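Side-chain contacts in alcohol dehydrogenase IV (Corynebacterium glutamicum, PDB 3IV7), which probably reduces maleylacetate with a nicotinamide cofactor and belongs to the iron-containing alcohol dehydrogenase family: residues Gln15-Gly20 with Gly225-Ala230; Glu33-Ala38 with Leu148-Ile153; Leu103-Ala108 with Glu126-Trp131. All coordinates share one frame; numbering follows the deposited sequence.

The three contacts lie 14 to 15 Å apart, measured between centres, and touch one another. Contacts 1 and 2 meet on neighbouring parallel strands, 7-20 and 151-154, where Met18 N lies 2.8 Å from Val152 O in a probable backbone hydrogen bond. Contact 3 joins contact 1 through Gln15 NE2, 2.7 Å from Glu126 O, and through Ala127, whose CB packs 3.5 Å from Ala230 CB. It meets contact 2 where Leu148 CD1 approaches Thr128 O. Only contact 1 joins the N-terminal and C-terminal parts of the chain; contacts 2 and 3 lie wholly in the N-terminal part. A bound 1,2-ethanediol, probably from the crystallisation liquor, lies about 6 Å from the Tyr227 side chain.

Contact 1 (Gln15-Gly20 with Gly225-Ala230); sequences QKVMFG and GAYLAA
Tyr227 reaches out from helix 216-236 to meet Gln15 and Val17 of strand 7-20, an edge strand, within this chain, of the parallel sheet of the Rossmann-like N-terminal half. The contact therefore ties that sheet to the helical C-terminal half. In the tyrosine, CG stands anti to the backbone N (chi1 -179°), which carries the ring off the helix and lays its hydroxyl against the strand. Gln15, with an extended chain, runs alongside in the opposite sense, so that the amide oxygen comes level with the phenol end. There Tyr227 OH donates to Gln15 OE1 at 2.7 Å, the donor tilted 19° from the carbonyl plane. Amide and ring are not coplanar but turned 41° apart. The other end of the amide is held as well: Gln15 NE2 donates to the backbone oxygens of Glu126 and Pro149, which fixes the flip of the group and leaves OE1 facing the phenol. All three residues are buried, so the hydroxyl meets a polar partner inside the protein.

Val17 comes in obliquely with one methyl, CG2, at the phenol end of the ring. The model puts it closer to CZ than carbons can sit, so its exact position is doubtful. On the outer side of strand 7-20, residues 15-20 pair antiparallel with a strand of the second subunit, so the sheet runs on across the interface, and Ile190 of that subunit packs on Tyr227. At the ring edge, near its plane, Gln15 OE1 is 3.1 Å from Tyr227 CE1.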
loop_
_atom_site.group_PDB
_atom_site.type_symbol
_atom_site.label_atom_id
_atom_site.label_comp_id
_atom_site.label_asym_id
_atom_site.label_seq_id
_atom_site.Cartn_x
_atom_site.Cartn_y
_atom_site.Cartn_z
ATOM N N GLN A 15 5.734 4.058 -6.212
ATOM C CA GLN A 15 6.783 4.706 -5.469
ATOM C C GLN A 15 7.764 3.719 -4.873
ATOM O O GLN A 15 7.398 2.626 -4.466
ATOM C CB GLN A 15 6.188 5.564 -4.345
ATOM C CG GLN A 15 7.091 6.713 -3.929
ATOM C CD GLN A 15 6.370 7.730 -3.055
ATOM O OE1 GLN A 15 5.645 7.362 -2.123
ATOM N NE2 GLN A 15 6.571 9.016 -3.347
ATOM N N LYS A 16 9.031 4.115 -4.856
ATOM C CA LYS A 16 10.057 3.398 -4.137
ATOM C C LYS A 16 10.402 4.203 -2.889
ATOM O O LYS A 16 10.533 5.440 -2.945
ATOM C CB LYS A 16 11.307 3.214 -4.989
ATOM C CG LYS A 16 12.487 2.581 -4.248
ATOM C CD LYS A 16 13.788 2.540 -5.135
ATOM C CE LYS A 16 13.735 1.450 -6.198
ATOM N NZ LYS A 16 13.655 0.054 -5.583
ATOM N N VAL A 17 10.566 3.505 -1.783
ATOM C CA VAL A 17 10.946 4.098 -0.531
ATOM C C VAL A 17 12.153 3.392 -0.019
ATOM O O VAL A 17 12.164 2.146 0.086
ATOM C CB VAL A 17 9.817 3.930 0.501
ATOM C CG1 VAL A 17 10.165 4.670 1.816
ATOM C CG2 VAL A 17 8.530 4.426 -0.078
HETATM N N MSE A 18 13.219 4.140 0.216
HETATM C CA MSE A 18 14.438 3.569 0.778
HETATM C C MSE A 18 14.612 4.182 2.161
HETATM O O MSE A 18 14.539 5.404 2.316
HETATM C CB MSE A 18 15.621 3.888 -0.104
HETATM C CG MSE A 18 15.428 3.456 -1.555
HETATM SE SE MSE A 18 16.725 4.282 -2.777
HETATM C CE MSE A 18 18.032 2.919 -2.786
ATOM N N PHE A 19 14.851 3.340 3.156
ATOM C CA PHE A 19 14.791 3.763 4.525
ATOM C C PHE A 19 16.016 3.292 5.252
ATOM O O PHE A 19 16.382 2.112 5.173
ATOM C CB PHE A 19 13.524 3.168 5.181
ATOM C CG PHE A 19 13.110 3.841 6.442
ATOM C CD1 PHE A 19 13.819 3.647 7.618
ATOM C CD2 PHE A 19 12.021 4.696 6.457
ATOM C CE1 PHE A 19 13.438 4.294 8.794
ATOM C CE2 PHE A 19 11.641 5.356 7.617
ATOM C CZ PHE A 19 12.344 5.158 8.787
ATOM N N GLY A 20 16.650 4.185 5.995
ATOM C CA GLY A 20 17.774 3.771 6.847
ATOM C C GLY A 20 18.652 4.895 7.381
ATOM O O GLY A 20 19.209 5.673 6.598
ATOM N N GLY A 225 5.921 6.658 10.076
ATOM C CA GLY A 225 4.515 7.057 10.300
ATOM C C GLY A 225 4.062 8.117 9.347
ATOM O O GLY A 225 2.981 8.036 8.755
ATOM N N ALA A 226 4.897 9.114 9.180
ATOM C CA ALA A 226 4.623 10.190 8.283
ATOM C C ALA A 226 4.416 9.698 6.858
ATOM O O ALA A 226 3.587 10.218 6.144
ATOM C CB ALA A 226 5.783 11.221 8.333
ATOM N N TYR A 227 5.197 8.700 6.439
ATOM C CA TYR A 227 5.056 8.172 5.085
ATOM C C TYR A 227 3.699 7.511 4.897
ATOM O O TYR A 227 2.949 7.853 3.951
ATOM C CB TYR A 227 6.169 7.189 4.749
ATOM C CG TYR A 227 6.051 6.662 3.331
ATOM C CD1 TYR A 227 6.223 7.497 2.244
ATOM C CD2 TYR A 227 5.717 5.334 3.091
ATOM C CE1 TYR A 227 6.076 7.020 0.930
ATOM C CE2 TYR A 227 5.594 4.843 1.806
ATOM C CZ TYR A 227 5.784 5.675 0.728
ATOM O OH TYR A 227 5.612 5.171 -0.544
ATOM N N LEU A 228 3.345 6.592 5.799
ATOM C CA LEU A 228 2.037 5.909 5.679
ATOM C C LEU A 228 0.847 6.856 5.833
ATOM O O LEU A 228 -0.168 6.711 5.156
ATOM C CB LEU A 228 1.958 4.744 6.631
ATOM C CG LEU A 228 2.926 3.620 6.184
ATOM C CD1 LEU A 228 2.712 2.462 7.004
ATOM C CD2 LEU A 228 2.710 3.275 4.696
ATOM N N ALA A 229 0.985 7.852 6.687
ATOM C CA ALA A 229 -0.062 8.861 6.831
ATOM C C ALA A 229 -0.353 9.527 5.483
ATOM O O ALA A 229 -1.507 9.730 5.117
ATOM C CB ALA A 229 0.363 9.907 7.851
ATOM N N ALA A 230 0.726 9.926 4.790
ATOM C CA ALA A 230 0.622 10.656 3.534
ATOM C C ALA A 230 0.133 9.778 2.387
ATOM O O ALA A 230 -0.702 10.215 1.572
ATOM C CB ALA A 230 1.975 11.326 3.190
#

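Contact 2 (Glu33-Ala38 with Leu148-Ile153); sequences ERRGSA and LPETVI
The guanidinium of Arg35 meets Glu150 and Thr151 at its edge. Glu150 OE1 lies in the guanidinium plane and takes hydrogen bonds from both terminal nitrogens, 2.8 Å from Arg35 NH1 and 2.9 Å from Arg35 NH2: an end-on salt bridge closed on a single oxygen. The carboxylate is turned 37° against the guanidinium, and NH1 comes to the syn side of OE1, 35° out of the carboxylate plane, while NH2 comes to its anti side. Arg35 CG stands anti to the carbonyl carbon (chi1 -66°), and the chain then runs extended to NE, carrying the charge across to Glu150 at the mouth of the strand. Glu31 OE2 backs this up, pairing with Arg35 NE and Arg34 NH2 and bonding Thr151 OG1. Arg34 NH2 also has a weak bond to a water that donates to Glu150 O at 2.8 Å. Two arginines at the Glu31 carboxylate would probably favour its ionised form.

Behind the arginines the helix stops in a Schellman motif, with Gly36 at C-prime in positive phi, Ser37 N bonded to Val32 O and Gly36 N to Glu33 O. The salt bridge thus fastens the C-terminal end of helix 24-35 to the loop residue just before strand 151-154, where a Rossmann-like sheet meets a flanking helix.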
loop_
_atom_site.group_PDB
_atom_site.type_symbol
_atom_site.label_atom_id
_atom_site.label_comp_id
_atom_site.label_asym_id
_atom_site.label_seq_id
_atom_site.Cartn_x
_atom_site.Cartn_y
_atom_site.Cartn_z
ATOM N N GLU A 33 22.571 6.126 -10.065
ATOM C CA GLU A 33 23.239 5.178 -10.930
ATOM C C GLU A 33 22.234 4.255 -11.617
ATOM O O GLU A 33 22.348 4.018 -12.800
ATOM C CB GLU A 33 24.304 4.400 -10.162
ATOM C CG GLU A 33 25.497 5.284 -9.820
ATOM C CD GLU A 33 26.688 4.540 -9.348
ATOM O OE1 GLU A 33 26.532 3.507 -8.675
ATOM O OE2 GLU A 33 27.804 5.010 -9.636
ATOM N N ARG A 34 21.215 3.807 -10.875
ATOM C CA ARG A 34 20.158 2.969 -11.431
ATOM C C ARG A 34 19.418 3.723 -12.577
ATOM O O ARG A 34 19.072 3.138 -13.598
ATOM C CB ARG A 34 19.199 2.576 -10.317
ATOM C CG ARG A 34 17.952 1.828 -10.766
ATOM C CD ARG A 34 17.061 1.500 -9.573
ATOM N NE ARG A 34 16.244 2.635 -9.123
ATOM C CZ ARG A 34 15.022 2.939 -9.590
ATOM N NH1 ARG A 34 14.466 2.214 -10.559
ATOM N NH2 ARG A 34 14.353 3.990 -9.091
ATOM N N ARG A 35 19.266 5.035 -12.426
ATOM C CA ARG A 35 18.615 5.861 -13.455
ATOM C C ARG A 35 19.541 6.227 -14.588
ATOM O O ARG A 35 19.088 6.599 -15.671
ATOM C CB ARG A 35 18.064 7.155 -12.828
ATOM C CG ARG A 35 16.964 6.924 -11.858
ATOM C CD ARG A 35 16.597 8.203 -11.028
ATOM N NE ARG A 35 15.487 7.889 -10.150
ATOM C CZ ARG A 35 14.222 7.856 -10.542
ATOM N NH1 ARG A 35 13.883 8.210 -11.789
ATOM N NH2 ARG A 35 13.284 7.494 -9.685
ATOM N N GLY A 36 20.848 6.154 -14.345
ATOM C CA GLY A 36 21.829 6.620 -15.320
ATOM C C GLY A 36 21.854 8.141 -15.470
ATOM O O GLY A 36 22.435 8.671 -16.436
ATOM N N SER A 37 21.296 8.842 -14.468
ATOM C CA SER A 37 21.138 10.304 -14.493
ATOM C C SER A 37 22.460 10.992 -14.638
ATOM O O SER A 37 23.388 10.707 -13.888
ATOM C CB SER A 37 20.474 10.775 -13.196
ATOM O OG SER A 37 19.314 10.038 -12.945
ATOM N N ALA A 38 22.543 11.919 -15.592
ATOM C CA ALA A 38 23.796 12.624 -15.889
ATOM C C ALA A 38 23.811 14.101 -15.491
ATOM O O ALA A 38 24.866 14.747 -15.555
ATOM C CB ALA A 38 24.132 12.492 -17.409
ATOM N N LEU A 148 4.258 13.372 -7.957
ATOM C CA LEU A 148 4.588 12.375 -6.948
ATOM C C LEU A 148 6.066 11.983 -7.108
ATOM O O LEU A 148 6.461 11.544 -8.164
ATOM C CB LEU A 148 3.720 11.112 -7.123
ATOM C CG LEU A 148 4.008 9.958 -6.155
ATOM C CD1 LEU A 148 3.605 10.355 -4.720
ATOM C CD2 LEU A 148 3.265 8.656 -6.633
ATOM N N PRO A 149 6.881 12.142 -6.047
ATOM C CA PRO A 149 8.268 11.721 -6.251
ATOM C C PRO A 149 8.341 10.227 -6.547
ATOM O O PRO A 149 7.612 9.430 -5.941
ATOM C CB PRO A 149 8.933 12.051 -4.917
ATOM C CG PRO A 149 8.141 13.220 -4.381
ATOM C CD PRO A 149 6.733 13.050 -4.891
ATOM N N GLU A 150 9.165 9.857 -7.489
ATOM C CA GLU A 150 9.315 8.460 -7.847
ATOM C C GLU A 150 10.028 7.673 -6.770
ATOM O O GLU A 150 9.797 6.486 -6.613
ATOM C CB GLU A 150 10.068 8.325 -9.137
ATOM C CG GLU A 150 9.292 8.730 -10.306
ATOM C CD GLU A 150 9.999 8.444 -11.608
ATOM O OE1 GLU A 150 11.102 7.851 -11.591
ATOM O OE2 GLU A 150 9.454 8.840 -12.642
ATOM N N THR A 151 10.929 8.326 -6.068
ATOM C CA THR A 151 11.645 7.694 -4.983
ATOM C C THR A 151 11.699 8.591 -3.763
ATOM O O THR A 151 11.896 9.830 -3.874
ATOM C CB THR A 151 13.067 7.361 -5.407
ATOM O OG1 THR A 151 13.028 6.503 -6.554
ATOM C CG2 THR A 151 13.838 6.698 -4.260
ATOM N N VAL A 152 11.569 7.974 -2.589
ATOM C CA VAL A 152 11.718 8.686 -1.346
ATOM C C VAL A 152 12.822 8.048 -0.533
ATOM O O VAL A 152 12.819 6.838 -0.313
ATOM C CB VAL A 152 10.399 8.689 -0.522
ATOM C CG1 VAL A 152 10.574 9.524 0.776
ATOM C CG2 VAL A 152 9.250 9.223 -1.377
ATOM N N ILE A 153 13.785 8.864 -0.115
ATOM C CA ILE A 153 14.884 8.405 0.775
ATOM C C ILE A 153 14.676 8.965 2.180
ATOM O O ILE A 153 14.646 10.183 2.378
ATOM C CB ILE A 153 16.238 8.805 0.225
ATOM C CG1 ILE A 153 16.433 8.149 -1.153
ATOM C CG2 ILE A 153 17.403 8.426 1.250
ATOM C CD1 ILE A 153 17.669 8.696 -1.965
HETATM O O HOH W 1 11.286 4.729 -8.286
#

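Contact 3 (Leu103-Ala108 with Glu126-Trp131); sequences LAKAIA and EATNVW
Lys105 NZ is gripped by several oxygens: Val130 O at 2.7 Å, Thr128 OG1 at 3.0 Å and Thr128 O at 3.1 Å, with Ser125 OG completing the set. The lysine sits on helix 98-111, the crossover helix of a beta-alpha-beta unit between the adjacent parallel strands 91-96 and 115-119. Thr128 and Ser125 are in the connection after strand 115-119, and Val130 opens the first strand of the hairpin 130-135/138-143. Four acceptors around three N-H bonds are more than the ammonium can serve straight on, and the geometry differs accordingly. Val130 O receives its bond in the carbonyl plane, with a C=O...donor angle of 149°. For Thr128 O the nitrogen stands above the carbonyl plane, 60° out of it and off the lone pairs.

The chain that delivers the charge is nearly straight. CG lies anti to the carbonyl carbon (chi1 -75°), and beyond it every torsion is extended, so the aliphatic part spans from the helix to residues 128-130 and crosses the Thr128 side chain at about a right angle. Lys105 CD and CE pass close to the same oxygens, CE being 3.3 Å from Thr128 O. Lysine and threonine are both buried, and with no carboxylate among these partners it is carbonyl and hydroxyl dipoles that would offset the positive charge. Phe233 of helix 216-236 also packs against Thr128. The threonine hydroxyl works twice, since it also closes an ST turn: Val130 N donates to Thr128 OG1 at 3.3 Å.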
loop_
_atom_site.group_PDB
_atom_site.type_symbol
_atom_site.label_atom_id
_atom_site.label_comp_id
_atom_site.label_asym_id
_atom_site.label_seq_id
_atom_site.Cartn_x
_atom_site.Cartn_y
_atom_site.Cartn_z
ATOM N N LEU A 103 8.609 22.863 -4.274
ATOM C CA LEU A 103 9.236 23.460 -5.433
ATOM C C LEU A 103 9.644 22.393 -6.454
ATOM O O LEU A 103 9.479 22.586 -7.660
ATOM C CB LEU A 103 10.440 24.327 -5.027
ATOM C CG LEU A 103 11.121 25.106 -6.162
ATOM C CD1 LEU A 103 10.142 26.043 -6.856
ATOM C CD2 LEU A 103 12.387 25.893 -5.673
ATOM N N ALA A 104 10.138 21.258 -5.981
ATOM C CA ALA A 104 10.503 20.169 -6.882
ATOM C C ALA A 104 9.254 19.736 -7.630
ATOM O O ALA A 104 9.282 19.545 -8.836
ATOM C CB ALA A 104 11.139 18.986 -6.099
ATOM N N LYS A 105 8.136 19.664 -6.920
ATOM C CA LYS A 105 6.877 19.289 -7.532
ATOM C C LYS A 105 6.477 20.320 -8.588
ATOM O O LYS A 105 6.032 19.966 -9.670
ATOM C CB LYS A 105 5.778 19.173 -6.467
ATOM C CG LYS A 105 5.854 17.908 -5.577
ATOM C CD LYS A 105 4.707 17.924 -4.562
ATOM C CE LYS A 105 4.447 16.538 -3.982
ATOM N NZ LYS A 105 3.374 16.563 -2.976
ATOM N N ALA A 106 6.588 21.599 -8.252
ATOM C CA ALA A 106 6.223 22.642 -9.195
ATOM C C ALA A 106 7.029 22.493 -10.504
ATOM O O ALA A 106 6.476 22.651 -11.603
ATOM C CB ALA A 106 6.390 24.020 -8.588
ATOM N N ILE A 107 8.301 22.127 -10.388
ATOM C CA ILE A 107 9.154 21.918 -11.574
ATOM C C ILE A 107 8.680 20.725 -12.387
ATOM O O ILE A 107 8.607 20.792 -13.606
ATOM C CB ILE A 107 10.639 21.700 -11.211
ATOM C CG1 ILE A 107 11.207 22.921 -10.488
ATOM C CG2 ILE A 107 11.469 21.467 -12.519
ATOM C CD1 ILE A 107 12.614 22.684 -9.848
ATOM N N ALA A 108 8.364 19.620 -11.705
ATOM C CA ALA A 108 7.875 18.416 -12.386
ATOM C C ALA A 108 6.542 18.647 -13.126
ATOM O O ALA A 108 6.262 17.995 -14.126
ATOM C CB ALA A 108 7.733 17.290 -11.393
ATOM N N GLU A 126 6.116 14.272 0.244
ATOM C CA GLU A 126 6.868 13.329 -0.627
ATOM C C GLU A 126 6.060 12.093 -1.047
ATOM O O GLU A 126 6.427 11.397 -1.994
ATOM C CB GLU A 126 8.155 12.880 0.051
ATOM C CG GLU A 126 7.966 12.074 1.371
ATOM C CD GLU A 126 7.746 12.906 2.590
ATOM O OE1 GLU A 126 7.542 14.118 2.469
ATOM O OE2 GLU A 126 7.765 12.335 3.690
ATOM N N ALA A 127 4.971 11.835 -0.342
ATOM C CA ALA A 127 4.129 10.714 -0.629
ATOM C C ALA A 127 2.790 11.094 -1.221
ATOM O O ALA A 127 1.936 10.272 -1.294
ATOM C CB ALA A 127 3.924 9.885 0.615
ATOM N N THR A 128 2.608 12.341 -1.659
ATOM C CA THR A 128 1.349 12.718 -2.325
ATOM C C THR A 128 1.608 13.269 -3.741
ATOM O O THR A 128 2.737 13.759 -4.079
ATOM C CB THR A 128 0.545 13.786 -1.531
ATOM O OG1 THR A 128 1.079 15.080 -1.794
ATOM C CG2 THR A 128 0.593 13.524 -0.027
ATOM N N ASN A 129 0.556 13.234 -4.526
ATOM C CA ASN A 129 0.541 13.747 -5.865
ATOM C C ASN A 129 -0.147 15.091 -5.888
ATOM O O ASN A 129 -0.714 15.473 -6.886
ATOM C CB ASN A 129 -0.178 12.780 -6.789
ATOM C CG ASN A 129 -1.573 12.408 -6.292
ATOM O OD1 ASN A 129 -2.029 12.874 -5.241
ATOM N ND2 ASN A 129 -2.201 11.479 -6.990
ATOM N N VAL A 130 -0.081 15.793 -4.757
ATOM C CA VAL A 130 -0.698 17.104 -4.585
ATOM C C VAL A 130 0.365 18.175 -4.717
ATOM O O VAL A 130 1.456 18.088 -4.086
ATOM C CB VAL A 130 -1.369 17.226 -3.182
ATOM C CG1 VAL A 130 -1.878 18.693 -2.917
ATOM C CG2 VAL A 130 -2.518 16.205 -3.058
ATOM N N TRP A 131 0.067 19.167 -5.547
ATOM C CA TRP A 131 0.931 20.332 -5.740
ATOM C C TRP A 131 0.241 21.574 -5.227
ATOM O O TRP A 131 -0.955 21.592 -5.090
ATOM C CB TRP A 131 1.259 20.518 -7.232
ATOM C CG TRP A 131 0.081 20.662 -8.125
ATOM C CD1 TRP A 131 -0.517 19.674 -8.842
ATOM C CD2 TRP A 131 -0.640 21.855 -8.412
ATOM N NE1 TRP A 131 -1.561 20.171 -9.561
ATOM C CE2 TRP A 131 -1.663 21.512 -9.324
ATOM C CE3 TRP A 131 -0.542 23.186 -7.972
ATOM C CZ2 TRP A 131 -2.581 22.451 -9.817
ATOM C CZ3 TRP A 131 -1.416 24.126 -8.482
ATOM C CH2 TRP A 131 -2.453 23.750 -9.378
#